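Local coordinates for protein beta-galactosidase/beta-glucuronidase (Faecalibacterium prausnitzii L2-6, PDB 6MVF) that binds flavin mononucleotide and, as a member of glycoside hydrolase family 2, probably hydrolyses beta-glucuronides, at residues His371-Val374 / Met375-Lys379. Sequence-based numbering, arbitrary orientation.
With FMN (flavin mononucleotide), chain G.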
loop_
_atom_site.group_PDB
_atom_site.type_symbol
_atom_site.label_atom_id
_atom_site.label_comp_id
_atom_site.label_asym_id
_atom_site.label_seq_id
_atom_site.Cartn_x
_atom_site.Cartn_y
_atom_site.Cartn_z
ATOM N N HIS A 371 17.959 33.805 -31.045
ATOM C CA HIS A 371 17.442 32.885 -32.053
ATOM C C HIS A 371 17.841 31.453 -31.722
ATOM O O HIS A 371 17.024 30.532 -31.815
ATOM C CB HIS A 371 17.939 33.282 -33.454
ATOM C CG HIS A 371 17.455 32.387 -34.560
ATOM N ND1 HIS A 371 18.213 31.350 -35.069
ATOM C CD2 HIS A 371 16.297 32.381 -35.270
ATOM C CE1 HIS A 371 17.544 30.741 -36.036
ATOM N NE2 HIS A 371 16.378 31.346 -36.178
ATOM N N THR A 372 19.087 31.254 -31.302
ATOM C CA THR A 372 19.534 29.918 -30.946
ATOM C C THR A 372 18.781 29.383 -29.728
ATOM O O THR A 372 18.385 28.212 -29.712
ATOM C CB THR A 372 21.042 29.930 -30.721
ATOM O OG1 THR A 372 21.681 30.126 -31.987
ATOM C CG2 THR A 372 21.524 28.609 -30.086
ATOM N N HIS A 373 18.549 30.220 -28.713
ATOM C CA HIS A 373 17.740 29.781 -27.579
ATOM C C HIS A 373 16.391 29.229 -28.038
ATOM O O HIS A 373 15.995 28.123 -27.651
ATOM C CB HIS A 373 17.532 30.930 -26.594
ATOM C CG HIS A 373 16.609 30.602 -25.456
ATOM N ND1 HIS A 373 17.060 30.390 -24.170
ATOM C CD2 HIS A 373 15.258 30.484 -25.404
ATOM C CE1 HIS A 373 16.031 30.134 -23.379
ATOM N NE2 HIS A 373 14.926 30.188 -24.103
ATOM N N VAL A 374 15.667 29.988 -28.867
ATOM C CA VAL A 374 14.298 29.602 -29.197
ATOM C C VAL A 374 14.290 28.280 -29.959
ATOM O O VAL A 374 13.534 27.361 -29.622
ATOM C CB VAL A 374 13.586 30.737 -29.961
ATOM C CG1 VAL A 374 12.558 30.190 -30.903
ATOM C CG2 VAL A 374 12.915 31.717 -28.983
ATOM N N MET A 375 15.172 28.140 -30.963
ATOM C CA MET A 375 15.242 26.891 -31.728
ATOM C C MET A 375 15.605 25.707 -30.837
ATOM O O MET A 375 15.021 24.625 -30.968
ATOM C CB MET A 375 16.254 26.998 -32.880
ATOM C CG MET A 375 16.055 28.152 -33.877
ATOM S SD MET A 375 14.513 28.103 -34.798
ATOM C CE MET A 375 14.857 26.822 -36.001
ATOM N N GLU A 376 16.581 25.879 -29.936
ATOM C CA GLU A 376 16.967 24.777 -29.056
ATOM C C GLU A 376 15.806 24.360 -28.167
ATOM O O GLU A 376 15.563 23.158 -27.967
ATOM C CB GLU A 376 18.152 25.173 -28.192
ATOM C CG GLU A 376 19.388 25.554 -28.951
ATOM C CD GLU A 376 20.222 24.373 -29.363
ATOM O OE1 GLU A 376 19.663 23.406 -29.922
ATOM O OE2 GLU A 376 21.448 24.414 -29.128
ATOM N N GLU A 377 15.074 25.348 -27.633
ATOM C CA GLU A 377 13.961 25.055 -26.740
ATOM C C GLU A 377 12.852 24.312 -27.469
ATOM O O GLU A 377 12.205 23.433 -26.884
ATOM C CB GLU A 377 13.427 26.345 -26.116
ATOM C CG GLU A 377 12.609 26.115 -24.867
ATOM C CD GLU A 377 12.540 27.331 -23.932
ATOM O OE1 GLU A 377 12.535 28.491 -24.416
ATOM O OE2 GLU A 377 12.467 27.124 -22.701
ATOM N N MET A 378 12.635 24.623 -28.750
ATOM C CA MET A 378 11.624 23.891 -29.495
ATOM C C MET A 378 12.106 22.492 -29.853
ATOM O O MET A 378 11.302 21.544 -29.867
ATOM C CB MET A 378 11.238 24.655 -30.747
ATOM C CG MET A 378 10.027 24.086 -31.431
ATOM S SD MET A 378 8.534 24.479 -30.490
ATOM C CE MET A 378 7.597 23.027 -30.868
ATOM N N LYS A 379 13.402 22.354 -30.092
ATOM C CA LYS A 379 13.983 21.031 -30.407
ATOM C C LYS A 379 13.878 20.136 -29.169
ATOM O O LYS A 379 13.609 18.985 -29.317
ATOM C CB LYS A 379 15.404 21.191 -30.940
ATOM C CG LYS A 379 15.861 20.067 -31.841
ATOM C CD LYS A 379 17.153 20.297 -32.563
ATOM C CE LYS A 379 17.706 19.024 -33.150
ATOM N NZ LYS A 379 18.983 19.230 -33.856
HETATM N N1 FMN G . 19.352 11.225 -32.651
HETATM C C2 FMN G . 20.094 10.683 -31.683
HETATM O O2 FMN G . 21.294 10.453 -31.848
HETATM N N3 FMN G . 19.610 10.379 -30.498
HETATM C C4 FMN G . 18.368 10.561 -30.176
HETATM O O4 FMN G . 17.927 10.277 -29.074
HETATM C C4A FMN G . 17.513 11.120 -31.165
HETATM N N5 FMN G . 16.267 11.319 -30.838
HETATM C C5A FMN G . 15.418 11.836 -31.703
HETATM C C6 FMN G . 14.114 12.023 -31.326
HETATM C C7 FMN G . 13.225 12.543 -32.198
HETATM C C7M FMN G . 11.821 12.746 -31.781
HETATM C C8 FMN G . 13.668 12.925 -33.532
HETATM C C8M FMN G . 12.699 13.518 -34.493
HETATM C C9 FMN G . 14.980 12.732 -33.906
HETATM C C9A FMN G . 15.880 12.190 -33.039
HETATM N N10 FMN G . 17.207 12.023 -33.401
HETATM C C10 FMN G . 18.067 11.465 -32.457
HETATM C "C1'" FMN G . 17.560 12.375 -34.770
HETATM C "C2'" FMN G . 18.510 13.498 -35.111
HETATM O "O2'" FMN G . 17.641 14.600 -35.164
HETATM C "C3'" FMN G . 19.101 13.377 -36.498
HETATM O "O3'" FMN G . 18.988 12.043 -36.944
HETATM C "C4'" FMN G . 20.577 13.696 -36.585
HETATM O "O4'" FMN G . 21.182 13.080 -35.458
HETATM C "C5'" FMN G . 20.901 15.189 -36.660
HETATM O "O5'" FMN G . 21.227 15.714 -35.385
HETATM P P FMN G . 21.276 17.262 -35.052
HETATM O O1P FMN G . 22.327 17.316 -34.016
HETATM O O2P FMN G . 21.602 17.930 -36.355
HETATM O O3P FMN G . 19.943 17.715 -34.560
#
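Successive turns of helix 368-385, the crossover helix between strands 353-357 and 391-398 of the TIM barrel, are linked through the i to i+4 pairs H371-M375, T372-E376 and H373-E377. The backbone supplies the α-helical hydrogen bonds, among them M375 N to H371 O at 3.1 Å. M375 bends over the imidazole of H371: its CG lies over one face, 4.0 Å from the centroid of the H371 ring, while SD comes in obliquely at 4.5 Å from that centroid. H371 CG stands anti to the backbone N (chi1 180°), which presents the ring face to this methylene and lets the side chain touch T412 and hydrogen-bond D415 through NE2, both on helix 407-423. With an alanine here, D415 is likely to lose its imidazole partner and M375 CG the ring face it lies over. Another imidazole, that of H373, runs alongside the extended chain of E377, and its NE2 donates a weak, bent hydrogen bond of 2.9 Å (128° at the hydrogen) to E377 OE1; ring and carboxylate planes stand 87° apart. H373 ND1 is hydrogen-bonded to E113 of the sugar-binding domain, and two carboxylates about one ring would tend to favour its protonated form. On the same helix, T372 CG2 lies beside E376 CG, the two side chains pointing the same way, 3.9 Å apart, and E376 OE1 reaches the hydroxyl of Y178. The extended chain of K379, an FMN-binding residue, carries its NZ to phosphate oxygen O3P of FMN.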